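Local coordinates for protein enoyl-CoA hydratase carB homologue (Streptomyces cattleya, PDB 5O34) that probably acts as a crotonase-family lyase of the enoyl-CoA hydratase type in the biosynthesis of the antibiotic thienamycin, at residues 81-87 / 134-140. Numbering follows the deposited sequence.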
ATOM      1  N   MET A  81     -17.084 -21.018   7.463  1.00 57.48           N
ATOM      2  CA  MET A  81     -17.031 -19.555   7.519  1.00 56.86           C
ATOM      3  C   MET A  81     -18.423 -18.954   7.413  1.00 59.63           C
ATOM      4  O   MET A  81     -18.737 -18.019   8.151  1.00 58.37           O
ATOM      5  CB  MET A  81     -16.095 -18.972   6.441  1.00 59.31           C
ATOM      6  CG  MET A  81     -14.609 -19.255   6.674  1.00 63.05           C
ATOM      7  SD  MET A  81     -13.984 -19.068   8.373  1.00 67.52           S
ATOM      8  CE  MET A  81     -14.075 -17.380   8.563  1.00 63.72           C
ATOM      9  N   ARG A  82     -19.278 -19.533   6.540  1.00 58.47           N
ATOM     10  CA  ARG A  82     -20.666 -19.086   6.379  1.00 59.38           C
ATOM     11  C   ARG A  82     -21.555 -19.471   7.568  1.00 63.63           C
ATOM     12  O   ARG A  82     -22.407 -18.671   7.969  1.00 62.72           O
ATOM     13  CB  ARG A  82     -21.256 -19.541   5.047  1.00 61.70           C
ATOM     14  CG  ARG A  82     -20.825 -18.631   3.890  1.00 76.78           C
ATOM     15  CD  ARG A  82     -21.389 -19.069   2.552  1.00 91.25           C
ATOM     16  NE  ARG A  82     -21.155 -20.493   2.297  1.00103.22           N
ATOM     17  CZ  ARG A  82     -20.709 -20.995   1.152  1.00117.71           C
ATOM     18  NH1 ARG A  82     -20.428 -20.191   0.130  1.00107.10           N
ATOM     19  NH2 ARG A  82     -20.525 -22.302   1.020  1.00101.21           N
ATOM     20  N   GLU A  83     -21.313 -20.653   8.172  1.00 61.31           N
ATOM     21  CA  GLU A  83     -22.033 -21.107   9.371  1.00 61.78           C
ATOM     22  C   GLU A  83     -21.686 -20.188  10.547  1.00 65.00           C
ATOM     23  O   GLU A  83     -22.578 -19.767  11.291  1.00 64.46           O
ATOM     24  CB  GLU A  83     -21.674 -22.564   9.713  1.00 63.73           C
ATOM     25  CG  GLU A  83     -22.288 -23.595   8.776  1.00 78.07           C
ATOM     26  CD  GLU A  83     -21.801 -25.022   8.974  1.00107.74           C
ATOM     27  OE1 GLU A  83     -21.269 -25.610   8.004  1.00 99.27           O
ATOM     28  OE2 GLU A  83     -21.976 -25.564  10.090  1.00111.16           O
ATOM     29  N   LEU A  84     -20.392 -19.832  10.673  1.00 61.47           N
ATOM     30  CA  LEU A  84     -19.885 -18.944  11.724  1.00 61.09           C
ATOM     31  C   LEU A  84     -20.408 -17.508  11.601  1.00 64.69           C
ATOM     32  O   LEU A  84     -20.663 -16.872  12.623  1.00 63.58           O
ATOM     33  CB  LEU A  84     -18.346 -18.979  11.805  1.00 61.15           C
ATOM     34  CG  LEU A  84     -17.699 -20.332  12.160  1.00 65.70           C
ATOM     35  CD1 LEU A  84     -16.191 -20.240  12.131  1.00 65.72           C
ATOM     36  CD2 LEU A  84     -18.171 -20.857  13.514  1.00 67.33           C
ATOM     37  N   ASP A  85     -20.608 -17.009  10.367  1.00 63.34           N
ATOM     38  CA  ASP A  85     -21.164 -15.667  10.159  1.00 64.43           C
ATOM     39  C   ASP A  85     -22.651 -15.613  10.537  1.00 70.75           C
ATOM     40  O   ASP A  85     -23.139 -14.560  10.955  1.00 69.62           O
ATOM     41  CB  ASP A  85     -20.954 -15.177   8.715  1.00 66.25           C
ATOM     42  CG  ASP A  85     -21.129 -13.676   8.539  1.00 76.54           C
ATOM     43  OD1 ASP A  85     -21.667 -13.258   7.487  1.00 79.12           O
ATOM     44  OD2 ASP A  85     -20.730 -12.916   9.455  1.00 79.26           O
ATOM     45  N   ALA A  86     -23.353 -16.761  10.407  1.00 69.88           N
ATOM     46  CA  ALA A  86     -24.775 -16.901  10.724  1.00 70.30           C
ATOM     47  C   ALA A  86     -25.047 -16.965  12.237  1.00 74.71           C
ATOM     48  O   ALA A  86     -26.013 -16.358  12.694  1.00 74.86           O
ATOM     49  CB  ALA A  86     -25.351 -18.124  10.025  1.00 70.98           C
ATOM     50  N   ASP A  87     -24.199 -17.683  13.005  1.00 71.34           N
ATOM     51  CA  ASP A  87     -24.339 -17.847  14.458  1.00 71.06           C
ATOM     52  C   ASP A  87     -24.041 -16.549  15.223  1.00 76.42           C
ATOM     53  O   ASP A  87     -22.882 -16.134  15.302  1.00 75.58           O
ATOM     54  CB  ASP A  87     -23.453 -19.011  14.955  1.00 72.61           C
ATOM     55  CG  ASP A  87     -23.677 -19.487  16.389  1.00 85.82           C
ATOM     56  OD1 ASP A  87     -24.277 -18.729  17.190  1.00 86.86           O
ATOM     57  OD2 ASP A  87     -23.219 -20.605  16.722  1.00 91.74           O
ATOM     58  N   THR A 134     -15.195 -15.554   0.777  1.00 50.75           N
ATOM     59  CA  THR A 134     -16.025 -15.723   1.984  1.00 50.67           C
ATOM     60  C   THR A 134     -15.234 -15.301   3.250  1.00 53.74           C
ATOM     61  O   THR A 134     -15.739 -14.472   4.012  1.00 54.12           O
ATOM     62  CB  THR A 134     -16.694 -17.126   2.062  1.00 64.28           C
ATOM     63  OG1 THR A 134     -17.698 -17.118   3.076  1.00 68.23           O
ATOM     64  CG2 THR A 134     -15.721 -18.243   2.376  1.00 66.93           C
ATOM     65  N   VAL A 135     -13.988 -15.798   3.431  1.00 49.48           N
ATOM     66  CA  VAL A 135     -13.125 -15.453   4.574  1.00 49.16           C
ATOM     67  C   VAL A 135     -13.016 -13.918   4.729  1.00 53.60           C
ATOM     68  O   VAL A 135     -13.094 -13.412   5.848  1.00 53.62           O
ATOM     69  CB  VAL A 135     -11.731 -16.140   4.488  1.00 52.73           C
ATOM     70  CG1 VAL A 135     -10.789 -15.658   5.596  1.00 52.36           C
ATOM     71  CG2 VAL A 135     -11.867 -17.659   4.540  1.00 52.29           C
ATOM     72  N   ALA A 136     -12.892 -13.193   3.600  1.00 49.21           N
ATOM     73  CA  ALA A 136     -12.788 -11.734   3.548  1.00 48.57           C
ATOM     74  C   ALA A 136     -14.143 -11.005   3.578  1.00 52.48           C
ATOM     75  O   ALA A 136     -14.190  -9.851   4.015  1.00 50.71           O
ATOM     76  CB  ALA A 136     -12.002 -11.318   2.314  1.00 49.16           C
ATOM     77  N   ALA A 137     -15.241 -11.657   3.126  1.00 50.09           N
ATOM     78  CA  ALA A 137     -16.561 -10.996   3.092  1.00 50.20           C
ATOM     79  C   ALA A 137     -17.454 -11.206   4.333  1.00 54.65           C
ATOM     80  O   ALA A 137     -18.399 -10.433   4.497  1.00 54.92           O
ATOM     81  CB  ALA A 137     -17.327 -11.367   1.832  1.00 50.66           C
ATOM     82  N   ILE A 138     -17.171 -12.202   5.205  1.00 51.29           N
ATOM     83  CA  ILE A 138     -17.992 -12.427   6.416  1.00 51.91           C
ATOM     84  C   ILE A 138     -17.903 -11.223   7.374  1.00 57.82           C
ATOM     85  O   ILE A 138     -16.918 -10.483   7.334  1.00 58.56           O
ATOM     86  CB  ILE A 138     -17.751 -13.794   7.144  1.00 55.25           C
ATOM     87  CG1 ILE A 138     -16.312 -13.943   7.709  1.00 56.18           C
ATOM     88  CG2 ILE A 138     -18.131 -14.991   6.254  1.00 55.40           C
ATOM     89  CD1 ILE A 138     -16.275 -14.711   9.065  1.00 63.83           C
ATOM     90  N   SER A 139     -18.950 -10.994   8.184  1.00 54.16           N
ATOM     91  CA  SER A 139     -19.005  -9.854   9.101  1.00 54.03           C
ATOM     92  C   SER A 139     -18.143 -10.019  10.378  1.00 56.84           C
ATOM     93  O   SER A 139     -17.885  -9.029  11.064  1.00 55.51           O
ATOM     94  CB  SER A 139     -20.453  -9.521   9.454  1.00 58.20           C
ATOM     95  OG  SER A 139     -20.963 -10.397  10.447  1.00 68.38           O
ATOM     96  N   LYS A 140     -17.705 -11.255  10.681  1.00 53.16           N
ATOM     97  CA  LYS A 140     -16.905 -11.572  11.868  1.00 53.12           C
ATOM     98  C   LYS A 140     -15.392 -11.449  11.610  1.00 55.83           C
ATOM     99  O   LYS A 140     -14.914 -11.989  10.604  1.00 55.17           O
ATOM    100  CB  LYS A 140     -17.204 -13.013  12.371  1.00 55.72           C
ATOM    101  CG  LYS A 140     -18.674 -13.460  12.339  1.00 62.40           C
ATOM    102  CD  LYS A 140     -19.512 -12.787  13.421  1.00 67.08           C
ATOM    103  CE  LYS A 140     -20.984 -13.014  13.214  1.00 66.24           C
ATOM    104  NZ  LYS A 140     -21.450 -14.191  13.975  1.00 72.54           N
TER
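Two helix C-termini pack together here, joined by an apolar patch at one end and a polar clasp at the other, where helices 71-86 and 120-137, the helices of two successive beta-alpha-beta units of the crotonase-like fold, run out. The two segments advance in the same chain direction, Met81 nearest Val135 (CA-CA 6.4 Å) and Asp85 nearest Ile138 (CA-CA 5.9 Å), the latter already past the end of its helix, and 459 Å² is buried in total. Met81, whose CA-CB bond points toward the other segment, supplies the apolar part: its CG lies 3.8 Å from Val135 CG2 and its CE 3.5 Å from Ile138 CD1. At the edge, Arg82 lays its aliphatic CG 3.6 Å from Thr134 OG1.

The clasp forms where the second helix ends. Ile138 is the first residue to leave helical angles (psi 152°), which turns the chain so that Ser139 presents both backbone and side chain to Asp85. Asp85 OD2 accepts two hydrogen bonds, from Ser139 N (2.9 Å) and Ser139 OG (2.7 Å), while Asp85 CG rests 3.7 Å from Ile138 CB. Lys140 then reaches back to the end of the first helix, its NZ donating to Leu84 O at 3.1 Å; Asp87 O is also close to Lys140 NZ (2.8 Å), but the angle is too poor for a hydrogen bond.

Lys140 NZ also hydrogen-bonds Val90 O, just before strand 92-96, and Lys140 itself leads into the adjacent parallel strand 142-146. Leu84 packs on strand 47-50, whereas Arg252 hydrogen-bonds the carbonyls of Val135 and Ile138, tying the contact to the sheet and to helix 252-273, the last one modelled.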